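Local coordinates for malonate decarboxylase subunit alpha (Acinetobacter baumannii ATCC 17978, PDB 6MPR), which probably serves as the acyl-carrier-protein transferase subunit of malonate decarboxylase, exchanging acetyl for malonyl groups on the carrier protein during malonate breakdown, at residues F235-H246 with I270-L279; Q358-L369 with K428-Q438. One frame throughout, in Å; residues are numbered along the deposited sequence.

Interaction 1 of 2, residues F235-H246 with I270-L279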
loop_
_atom_site.group_PDB
_atom_site.type_symbol
_atom_site.label_atom_id
_atom_site.label_comp_id
_atom_site.label_asym_id
_atom_site.label_seq_id
_atom_site.Cartn_x
_atom_site.Cartn_y
_atom_site.Cartn_z
ATOM N N PHE A 235 8.863 21.201 2.282
ATOM C CA PHE A 235 7.441 21.183 2.614
ATOM C C PHE A 235 7.021 22.465 3.315
ATOM O O PHE A 235 6.058 22.489 4.089
ATOM C CB PHE A 235 7.103 19.929 3.425
ATOM C CG PHE A 235 7.175 18.686 2.587
ATOM C CD1 PHE A 235 8.382 18.038 2.395
ATOM C CD2 PHE A 235 6.062 18.243 1.892
ATOM C CE1 PHE A 235 8.453 16.926 1.583
ATOM C CE2 PHE A 235 6.134 17.140 1.065
ATOM C CZ PHE A 235 7.336 16.481 0.912
ATOM N N THR A 236 7.728 23.549 3.003
ATOM C CA THR A 236 7.459 24.871 3.539
ATOM C C THR A 236 7.151 25.809 2.383
ATOM O O THR A 236 7.920 25.887 1.416
ATOM C CB THR A 236 8.657 25.385 4.352
ATOM O OG1 THR A 236 8.962 24.438 5.383
ATOM C CG2 THR A 236 8.354 26.744 4.975
ATOM N N ARG A 237 6.007 26.480 2.453
ATOM C CA ARG A 237 5.685 27.549 1.520
ATOM C C ARG A 237 5.602 28.852 2.297
ATOM O O ARG A 237 4.898 28.930 3.308
ATOM C CB ARG A 237 4.378 27.268 0.775
ATOM C CG ARG A 237 4.496 26.130 -0.245
ATOM C CD ARG A 237 5.447 26.509 -1.386
ATOM N NE ARG A 237 5.652 25.408 -2.329
ATOM C CZ ARG A 237 6.565 24.456 -2.165
ATOM N NH1 ARG A 237 7.348 24.480 -1.094
ATOM N NH2 ARG A 237 6.700 23.489 -3.069
ATOM N N ASP A 238 6.343 29.851 1.847
ATOM C CA ASP A 238 6.347 31.159 2.506
ATOM C C ASP A 238 5.011 31.857 2.291
ATOM O O ASP A 238 4.695 32.225 1.151
ATOM C CB ASP A 238 7.476 32.019 1.943
ATOM C CG ASP A 238 7.702 33.299 2.741
ATOM O OD1 ASP A 238 6.746 33.839 3.338
ATOM O OD2 ASP A 238 8.849 33.772 2.765
ATOM N N PRO A 239 4.218 32.094 3.345
ATOM C CA PRO A 239 2.934 32.782 3.170
ATOM C C PRO A 239 3.033 34.126 2.454
ATOM O O PRO A 239 2.046 34.568 1.863
ATOM C CB PRO A 239 2.441 32.965 4.613
ATOM C CG PRO A 239 3.095 31.850 5.367
ATOM C CD PRO A 239 4.445 31.704 4.747
ATOM N N LYS A 240 4.191 34.793 2.493
ATOM C CA LYS A 240 4.275 36.115 1.874
ATOM C C LYS A 240 4.082 36.057 0.365
ATOM O O LYS A 240 3.694 37.068 -0.234
ATOM C CB LYS A 240 5.612 36.791 2.193
ATOM C CG LYS A 240 6.765 36.312 1.319
ATOM C CD LYS A 240 8.013 37.178 1.481
ATOM C CE LYS A 240 9.205 36.520 0.796
ATOM N NZ LYS A 240 10.409 37.391 0.697
ATOM N N HIS A 241 4.321 34.899 -0.253
ATOM C CA HIS A 241 4.191 34.712 -1.694
ATOM C C HIS A 241 2.816 34.209 -2.119
ATOM O O HIS A 241 2.588 34.028 -3.319
ATOM C CB HIS A 241 5.263 33.743 -2.197
ATOM C CG HIS A 241 6.643 34.315 -2.176
ATOM N ND1 HIS A 241 7.736 33.604 -1.730
ATOM C CD2 HIS A 241 7.108 35.529 -2.549
ATOM C CE1 HIS A 241 8.817 34.358 -1.829
ATOM N NE2 HIS A 241 8.462 35.531 -2.323
ATOM N N ILE A 242 1.902 33.967 -1.177
ATOM C CA ILE A 242 0.536 33.609 -1.541
ATOM C C ILE A 242 -0.177 34.836 -2.101
ATOM O O ILE A 242 -0.117 35.930 -1.527
ATOM C CB ILE A 242 -0.211 33.028 -0.328
ATOM C CG1 ILE A 242 0.476 31.756 0.184
ATOM C CG2 ILE A 242 -1.654 32.729 -0.694
ATOM C CD1 ILE A 242 -0.035 31.277 1.552
ATOM N N LYS A 243 -0.869 34.657 -3.224
ATOM C CA LYS A 243 -1.525 35.751 -3.923
ATOM C C LYS A 243 -3.046 35.651 -3.821
ATOM O O LYS A 243 -3.583 34.615 -3.413
ATOM C CB LYS A 243 -1.081 35.764 -5.395
ATOM C CG LYS A 243 0.453 35.830 -5.541
ATOM C CD LYS A 243 0.897 36.178 -6.952
ATOM C CE LYS A 243 0.828 34.982 -7.859
ATOM N NZ LYS A 243 0.436 35.377 -9.240
ATOM N N PRO A 244 -3.774 36.738 -4.132
ATOM C CA PRO A 244 -5.248 36.656 -4.141
ATOM C C PRO A 244 -5.815 35.491 -4.940
ATOM O O PRO A 244 -6.788 34.873 -4.496
ATOM C CB PRO A 244 -5.656 38.005 -4.747
ATOM C CG PRO A 244 -4.589 38.940 -4.292
ATOM C CD PRO A 244 -3.306 38.129 -4.298
ATOM N N VAL A 245 -5.235 35.170 -6.100
ATOM C CA VAL A 245 -5.747 34.056 -6.902
ATOM C C VAL A 245 -5.662 32.740 -6.124
ATOM O O VAL A 245 -6.553 31.882 -6.228
ATOM C CB VAL A 245 -5.003 33.974 -8.256
ATOM C CG1 VAL A 245 -3.511 33.683 -8.066
ATOM C CG2 VAL A 245 -5.633 32.907 -9.153
ATOM N N HIS A 246 -4.590 32.550 -5.339
ATOM C CA HIS A 246 -4.485 31.337 -4.527
ATOM C C HIS A 246 -5.585 31.298 -3.475
ATOM O O HIS A 246 -6.164 30.238 -3.211
ATOM C CB HIS A 246 -3.120 31.253 -3.849
ATOM C CG HIS A 246 -1.959 31.269 -4.798
ATOM N ND1 HIS A 246 -0.885 32.115 -4.636
ATOM C CD2 HIS A 246 -1.699 30.539 -5.909
ATOM C CE1 HIS A 246 -0.013 31.910 -5.606
ATOM N NE2 HIS A 246 -0.481 30.956 -6.390
ATOM N N ILE A 270 1.898 19.832 -1.895
ATOM C CA ILE A 270 2.437 21.097 -1.403
ATOM C C ILE A 270 2.461 22.136 -2.526
ATOM O O ILE A 270 2.892 21.854 -3.653
ATOM C CB ILE A 270 3.830 20.883 -0.787
ATOM C CG1 ILE A 270 4.433 22.212 -0.331
ATOM C CG2 ILE A 270 4.772 20.206 -1.763
ATOM C CD1 ILE A 270 3.936 22.666 0.994
ATOM N N GLY A 271 1.989 23.341 -2.221
ATOM C CA GLY A 271 2.039 24.456 -3.160
ATOM C C GLY A 271 1.327 25.644 -2.548
ATOM O O GLY A 271 0.722 25.552 -1.477
ATOM N N PHE A 272 1.410 26.782 -3.244
ATOM C CA PHE A 272 0.755 27.974 -2.715
ATOM C C PHE A 272 -0.758 27.821 -2.738
ATOM O O PHE A 272 -1.446 28.383 -1.882
ATOM C CB PHE A 272 1.176 29.222 -3.498
ATOM C CG PHE A 272 2.626 29.602 -3.306
ATOM C CD1 PHE A 272 3.113 29.915 -2.041
ATOM C CD2 PHE A 272 3.493 29.652 -4.384
ATOM C CE1 PHE A 272 4.431 30.273 -1.856
ATOM C CE2 PHE A 272 4.820 30.008 -4.207
ATOM C CZ PHE A 272 5.291 30.307 -2.939
ATOM N N ASN A 273 -1.285 27.062 -3.705
ATOM C CA ASN A 273 -2.722 26.814 -3.759
ATOM C C ASN A 273 -3.202 26.098 -2.500
ATOM O O ASN A 273 -4.208 26.485 -1.895
ATOM C CB ASN A 273 -3.063 26.005 -5.011
ATOM C CG ASN A 273 -2.226 24.743 -5.143
ATOM O OD1 ASN A 273 -1.068 24.689 -4.714
ATOM N ND2 ASN A 273 -2.812 23.714 -5.746
ATOM N N THR A 274 -2.490 25.054 -2.085
ATOM C CA THR A 274 -2.956 24.310 -0.916
ATOM C C THR A 274 -2.515 24.964 0.387
ATOM O O THR A 274 -3.175 24.784 1.414
ATOM C CB THR A 274 -2.485 22.851 -0.988
ATOM O OG1 THR A 274 -1.065 22.793 -1.209
ATOM C CG2 THR A 274 -3.213 22.105 -2.111
ATOM N N ALA A 275 -1.412 25.724 0.371
ATOM C CA ALA A 275 -1.033 26.483 1.562
ATOM C C ALA A 275 -2.108 27.504 1.914
ATOM O O ALA A 275 -2.435 27.701 3.094
ATOM C CB ALA A 275 0.309 27.174 1.344
ATOM N N ALA A 276 -2.672 28.159 0.895
ATOM C CA ALA A 276 -3.777 29.090 1.117
ATOM C C ALA A 276 -4.968 28.391 1.762
ATOM O O ALA A 276 -5.616 28.958 2.650
ATOM C CB ALA A 276 -4.187 29.763 -0.204
ATOM N N ILE A 277 -5.278 27.161 1.338
ATOM C CA ILE A 277 -6.364 26.407 1.977
ATOM C C ILE A 277 -6.084 26.239 3.465
ATOM O O ILE A 277 -6.924 26.560 4.321
ATOM C CB ILE A 277 -6.545 25.033 1.298
ATOM C CG1 ILE A 277 -7.156 25.180 -0.094
ATOM C CG2 ILE A 277 -7.416 24.122 2.155
ATOM C CD1 ILE A 277 -7.238 23.860 -0.841
ATOM N N GLU A 278 -4.894 25.716 3.787
ATOM C CA GLU A 278 -4.506 25.499 5.177
ATOM C C GLU A 278 -4.606 26.785 5.989
ATOM O O GLU A 278 -5.079 26.769 7.134
ATOM C CB GLU A 278 -3.085 24.929 5.228
ATOM C CG GLU A 278 -2.938 23.592 4.471
ATOM C CD GLU A 278 -1.504 23.176 4.189
ATOM O OE1 GLU A 278 -0.574 23.690 4.841
ATOM O OE2 GLU A 278 -1.318 22.323 3.288
ATOM N N LEU A 279 -4.198 27.915 5.404
ATOM C CA LEU A 279 -4.152 29.183 6.126
ATOM C C LEU A 279 -5.488 29.918 6.191
ATOM O O LEU A 279 -5.615 30.853 6.992
ATOM C CB LEU A 279 -3.094 30.105 5.514
ATOM C CG LEU A 279 -1.665 29.657 5.837
ATOM C CD1 LEU A 279 -0.638 30.466 5.047
ATOM C CD2 LEU A 279 -1.410 29.766 7.336
HETATM O O HOH W 1 4.766 23.373 -5.196
#
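Ile242 packs closely against Phe272 and the helix behind it, with Ile242 CG1 3.9 Å from Phe272 CD1. Ile242 CD1 lies 3.6 Å from Leu279 CD1 and also meets Ala275 CB, while Ile242 CG2 rests on Ala276 CB. His246 closes this side with its ring beneath the base of Phe272, whose CB stands 3.6 Å from the ring centroid, 10° off the normal. The bond from Lys243 N to His246 ND1, 2.9 Å long, ties that ring to its own helix start. Helix 272-287 follows strand 265-268 directly, as in an open alpha/beta fold with parallel strands; Gly271 is its N-cap, and the incoming chain 235-246 crosses its first turns before entering helix 244-261.

Close packing continues at Arg237, where a bend at chi2 (-66°) brings CD over one face of the Phe272 ring as a CH-pi contact. The guanidinium has one face on Ile270, with Ile270 CG1 3.6 Å from Arg237 CZ. A single water bridges here, lying in the guanidinium plane, accepting from Arg237 NH2 and donating to Ile270 O, each at 2.9 Å. The looser, solvent side is at His241: its CB touches Phe272 CZ, but its imidazole turns away from the helix.

Interaction 2 of 2, residues Q358-L369 with K428-Q438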
loop_
_atom_site.group_PDB
_atom_site.type_symbol
_atom_site.label_atom_id
_atom_site.label_comp_id
_atom_site.label_asym_id
_atom_site.label_seq_id
_atom_site.Cartn_x
_atom_site.Cartn_y
_atom_site.Cartn_z
ATOM N N GLN A 358 -3.604 6.378 0.069
ATOM C CA GLN A 358 -4.387 5.657 -0.931
ATOM C C GLN A 358 -5.706 5.141 -0.352
ATOM O O GLN A 358 -6.781 5.377 -0.913
ATOM C CB GLN A 358 -3.586 4.474 -1.488
ATOM C CG GLN A 358 -4.502 3.583 -2.341
ATOM C CD GLN A 358 -3.871 2.281 -2.793
ATOM O OE1 GLN A 358 -4.562 1.430 -3.347
ATOM N NE2 GLN A 358 -2.571 2.124 -2.577
ATOM N N TYR A 359 -5.637 4.414 0.760
ATOM C CA TYR A 359 -6.754 3.594 1.208
ATOM C C TYR A 359 -7.615 4.229 2.286
ATOM O O TYR A 359 -8.752 3.786 2.474
ATOM C CB TYR A 359 -6.238 2.258 1.760
ATOM C CG TYR A 359 -6.232 1.120 0.785
ATOM C CD1 TYR A 359 -7.409 0.659 0.217
ATOM C CD2 TYR A 359 -5.058 0.475 0.461
ATOM C CE1 TYR A 359 -7.405 -0.406 -0.666
ATOM C CE2 TYR A 359 -5.049 -0.592 -0.410
ATOM C CZ TYR A 359 -6.228 -1.025 -0.966
ATOM O OH TYR A 359 -6.220 -2.086 -1.828
ATOM N N ALA A 360 -7.105 5.210 3.028
ATOM C CA ALA A 360 -7.768 5.653 4.247
ATOM C C ALA A 360 -8.255 7.096 4.244
ATOM O O ALA A 360 -8.997 7.466 5.160
ATOM C CB ALA A 360 -6.840 5.458 5.458
ATOM N N VAL A 361 -7.890 7.925 3.267
ATOM C CA VAL A 361 -8.333 9.315 3.289
ATOM C C VAL A 361 -9.365 9.568 2.189
ATOM O O VAL A 361 -9.410 8.887 1.156
ATOM C CB VAL A 361 -7.181 10.339 3.189
ATOM C CG1 VAL A 361 -6.138 10.100 4.291
ATOM C CG2 VAL A 361 -6.563 10.352 1.809
ATOM N N ASP A 362 -10.195 10.591 2.427
ATOM C CA ASP A 362 -11.283 10.930 1.511
ATOM C C ASP A 362 -10.786 11.570 0.223
ATOM O O ASP A 362 -11.459 11.477 -0.810
ATOM C CB ASP A 362 -12.247 11.933 2.160
ATOM C CG ASP A 362 -13.109 11.334 3.235
ATOM O OD1 ASP A 362 -13.304 10.098 3.270
ATOM O OD2 ASP A 362 -13.644 12.137 4.036
ATOM N N LEU A 363 -9.657 12.273 0.269
ATOM C CA LEU A 363 -9.384 13.233 -0.789
ATOM C C LEU A 363 -7.882 13.438 -0.967
ATOM O O LEU A 363 -7.120 13.445 0.009
ATOM C CB LEU A 363 -10.073 14.576 -0.490
ATOM C CG LEU A 363 -9.844 15.757 -1.460
ATOM C CD1 LEU A 363 -11.134 16.552 -1.607
ATOM C CD2 LEU A 363 -8.716 16.656 -0.974
ATOM N N PHE A 364 -7.477 13.590 -2.226
ATOM C CA PHE A 364 -6.208 14.182 -2.603
ATOM C C PHE A 364 -6.477 15.439 -3.421
ATOM O O PHE A 364 -7.420 15.487 -4.218
ATOM C CB PHE A 364 -5.343 13.198 -3.433
ATOM C CG PHE A 364 -4.168 13.849 -4.103
ATOM C CD1 PHE A 364 -3.082 14.278 -3.360
ATOM C CD2 PHE A 364 -4.147 14.028 -5.477
ATOM C CE1 PHE A 364 -1.999 14.868 -3.963
ATOM C CE2 PHE A 364 -3.076 14.639 -6.089
ATOM C CZ PHE A 364 -1.991 15.049 -5.336
ATOM N N ILE A 365 -5.656 16.464 -3.215
ATOM C CA ILE A 365 -5.719 17.686 -4.014
ATOM C C ILE A 365 -4.292 18.144 -4.287
ATOM O O ILE A 365 -3.467 18.200 -3.374
ATOM C CB ILE A 365 -6.557 18.784 -3.308
ATOM C CG1 ILE A 365 -6.611 20.079 -4.132
ATOM C CG2 ILE A 365 -6.023 19.047 -1.898
ATOM C CD1 ILE A 365 -7.808 20.960 -3.747
ATOM N N GLY A 366 -3.988 18.439 -5.541
ATOM C CA GLY A 366 -2.674 18.926 -5.892
ATOM C C GLY A 366 -2.715 19.565 -7.261
ATOM O O GLY A 366 -3.780 19.738 -7.854
ATOM N N ALA A 367 -1.538 19.906 -7.765
ATOM C CA ALA A 367 -1.463 20.614 -9.030
ATOM C C ALA A 367 -0.604 19.839 -10.018
ATOM O O ALA A 367 -0.062 18.777 -9.721
ATOM C CB ALA A 367 -0.921 22.027 -8.848
ATOM N N THR A 368 -0.470 20.412 -11.206
ATOM C CA THR A 368 0.229 19.771 -12.308
ATOM C C THR A 368 0.641 20.855 -13.289
ATOM O O THR A 368 0.168 21.992 -13.208
ATOM C CB THR A 368 -0.665 18.744 -12.977
ATOM O OG1 THR A 368 0.040 18.129 -14.048
ATOM C CG2 THR A 368 -1.880 19.423 -13.538
ATOM N N LEU A 369 1.546 20.512 -14.213
ATOM C CA LEU A 369 1.914 21.541 -15.179
ATOM C C LEU A 369 1.037 21.516 -16.418
ATOM O O LEU A 369 0.767 22.575 -16.992
ATOM C CB LEU A 369 3.385 21.419 -15.606
ATOM C CG LEU A 369 4.421 21.692 -14.520
ATOM C CD1 LEU A 369 5.827 21.611 -15.112
ATOM C CD2 LEU A 369 4.166 23.044 -13.861
ATOM N N LYS A 428 -12.746 7.628 -4.430
ATOM C CA LYS A 428 -11.992 8.639 -3.700
ATOM C C LYS A 428 -11.993 9.942 -4.496
ATOM O O LYS A 428 -11.962 9.937 -5.730
ATOM C CB LYS A 428 -10.568 8.166 -3.463
ATOM C CG LYS A 428 -9.676 9.093 -2.639
ATOM C CD LYS A 428 -8.234 8.674 -2.939
ATOM C CE LYS A 428 -7.220 9.586 -2.331
ATOM N NZ LYS A 428 -5.878 8.969 -2.515
ATOM N N LEU A 429 -12.010 11.071 -3.778
ATOM C CA LEU A 429 -11.941 12.372 -4.435
ATOM C C LEU A 429 -10.503 12.683 -4.811
ATOM O O LEU A 429 -9.593 12.572 -3.989
ATOM C CB LEU A 429 -12.496 13.483 -3.539
ATOM C CG LEU A 429 -14.017 13.495 -3.316
ATOM C CD1 LEU A 429 -14.483 12.281 -2.488
ATOM C CD2 LEU A 429 -14.441 14.810 -2.658
ATOM N N VAL A 430 -10.302 13.044 -6.074
ATOM C CA VAL A 430 -8.995 13.378 -6.618
ATOM C C VAL A 430 -9.175 14.712 -7.327
ATOM O O VAL A 430 -9.890 14.789 -8.335
ATOM C CB VAL A 430 -8.487 12.292 -7.572
ATOM C CG1 VAL A 430 -7.263 12.747 -8.330
ATOM C CG2 VAL A 430 -8.182 11.028 -6.782
ATOM N N VAL A 431 -8.576 15.770 -6.772
ATOM C CA VAL A 431 -8.782 17.138 -7.233
ATOM C C VAL A 431 -7.510 17.630 -7.908
ATOM O O VAL A 431 -6.430 17.611 -7.302
ATOM C CB VAL A 431 -9.160 18.073 -6.071
ATOM C CG1 VAL A 431 -9.496 19.481 -6.608
ATOM C CG2 VAL A 431 -10.297 17.474 -5.251
ATOM N N GLN A 432 -7.642 18.107 -9.138
ATOM C CA GLN A 432 -6.581 18.874 -9.789
ATOM C C GLN A 432 -6.890 20.358 -9.620
ATOM O O GLN A 432 -7.848 20.871 -10.213
ATOM C CB GLN A 432 -6.454 18.520 -11.268
ATOM C CG GLN A 432 -5.615 17.301 -11.530
ATOM C CD GLN A 432 -4.123 17.563 -11.358
ATOM O OE1 GLN A 432 -3.309 16.656 -11.485
ATOM N NE2 GLN A 432 -3.762 18.804 -11.061
ATOM N N MET A 433 -6.070 21.046 -8.822
ATOM C CA MET A 433 -6.264 22.453 -8.473
ATOM C C MET A 433 -5.124 23.224 -9.124
ATOM O O MET A 433 -3.987 23.192 -8.643
ATOM C CB MET A 433 -6.282 22.641 -6.956
ATOM C CG MET A 433 -6.318 24.076 -6.496
ATOM S SD MET A 433 -6.306 24.092 -4.681
ATOM C CE MET A 433 -6.850 25.741 -4.376
ATOM N N VAL A 434 -5.430 23.920 -10.219
ATOM C CA VAL A 434 -4.414 24.423 -11.129
ATOM C C VAL A 434 -4.897 25.751 -11.719
ATOM O O VAL A 434 -6.077 25.886 -12.061
ATOM C CB VAL A 434 -4.155 23.304 -12.174
ATOM C CG1 VAL A 434 -4.793 23.590 -13.504
ATOM C CG2 VAL A 434 -2.660 22.919 -12.239
ATOM N N GLU A 435 -4.001 26.734 -11.825
ATOM C CA GLU A 435 -4.355 27.941 -12.555
ATOM C C GLU A 435 -4.287 27.665 -14.058
ATOM O O GLU A 435 -3.624 26.729 -14.516
ATOM C CB GLU A 435 -3.442 29.120 -12.191
ATOM C CG GLU A 435 -3.435 29.484 -10.710
ATOM C CD GLU A 435 -2.302 30.426 -10.334
ATOM O OE1 GLU A 435 -2.232 31.539 -10.901
ATOM O OE2 GLU A 435 -1.476 30.037 -9.479
ATOM N N THR A 436 -5.013 28.474 -14.828
ATOM C CA THR A 436 -5.121 28.178 -16.255
ATOM C C THR A 436 -3.808 28.419 -16.993
ATOM O O THR A 436 -3.553 27.780 -18.019
ATOM C CB THR A 436 -6.267 28.979 -16.879
ATOM O OG1 THR A 436 -6.066 30.390 -16.686
ATOM C CG2 THR A 436 -7.580 28.543 -16.237
ATOM N N PHE A 437 -2.951 29.293 -16.479
ATOM C CA PHE A 437 -1.615 29.471 -17.027
ATOM C C PHE A 437 -0.582 29.292 -15.929
ATOM O O PHE A 437 -0.813 29.670 -14.778
ATOM C CB PHE A 437 -1.439 30.840 -17.692
ATOM C CG PHE A 437 -2.117 30.944 -19.020
ATOM C CD1 PHE A 437 -3.488 31.159 -19.095
ATOM C CD2 PHE A 437 -1.392 30.814 -20.193
ATOM C CE1 PHE A 437 -4.115 31.255 -20.315
ATOM C CE2 PHE A 437 -2.014 30.902 -21.417
ATOM C CZ PHE A 437 -3.372 31.122 -21.485
ATOM N N GLN A 438 0.545 28.698 -16.313
ATOM C CA GLN A 438 1.619 28.377 -15.393
ATOM C C GLN A 438 2.525 29.584 -15.172
ATOM O O GLN A 438 2.426 30.610 -15.850
ATOM C CB GLN A 438 2.433 27.199 -15.925
ATOM C CG GLN A 438 1.732 25.867 -15.779
ATOM C CD GLN A 438 1.407 25.558 -14.330
ATOM O OE1 GLN A 438 2.234 25.764 -13.443
ATOM N NE2 GLN A 438 0.197 25.074 -14.083
HETATM O O HOH W 2 -5.104 11.397 -0.834
#
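With chi1 at 179°, Ile365 swings CG1 away from its backbone N, and Val431 does the same with its own CG1 (chi1 -175°). The two side chains therefore run parallel off the sheet, with Ile365 CD1 3.6 Å from Val431 CG1. The end of Ile365 also reaches the sulfur of Met433, at 3.6 Å from Ile365 CD1 to Met433 SD. Earlier on this face, Leu363 CD1 touches both Leu429 CB and Val431 CG2. Helices 244-261 and 272-287 cover the layer, touching it through Ile257 and Ile277 among others.

The backbones beneath are neighbouring parallel strands, 363-366 and 429-433, in the mixed sheet of an alpha/beta domain. Their hydrogen bonds follow the parallel pattern: Phe364 N donates to Leu429 O and its O accepts from Val431 N, and Gly366 likewise uses both its N and O. The last bond, Met433 N to Gly366 O at 2.8 Å, is nearly straight (176°).

On the opposite face, Phe364 turns the edge of its ring toward Val430 CG1 and one ring face toward Gly366 N. Lys428 extends along the start of strand 363-366, its CG 3.5 Å from Asp362 O. Its buried ammonium bonds to Gly357 O and Met394 O, and donates weakly to water 2, which in turn donates to Leu363 O. Near the end of its strand, Gln432 bends at chi2 and brings its amide across Thr368, just past strand 363-366, at about a right angle. Farther along, in one of two conformers, Gln438 meets Leu369 CD2 while its NE2 bonds to Thr444. At the other end, Gln358 pairs with Gln358 of the second subunit.

How the interactions relate
Interactions 1 and 2 show how an alpha/beta domain joins its sheet to the helices lying on it. Their centres are about 15 Å apart, and they follow in series along the chain, 235-246 and 270-279 preceding 358-369 and 428-438. Strand 265-268 connects them: it leads into helix 272-287 of interaction 1 and lies beside strand 363-366 of interaction 2 in the mixed sheet. Direct packing joins them as well, with Ile277 CD1 on Met433 SD and His246 beside Glu435. Helices 244-261 and 272-287 thus form a layer over the sheet, while the start of segment 358-369, at one end of interaction 2, reaches the second subunit.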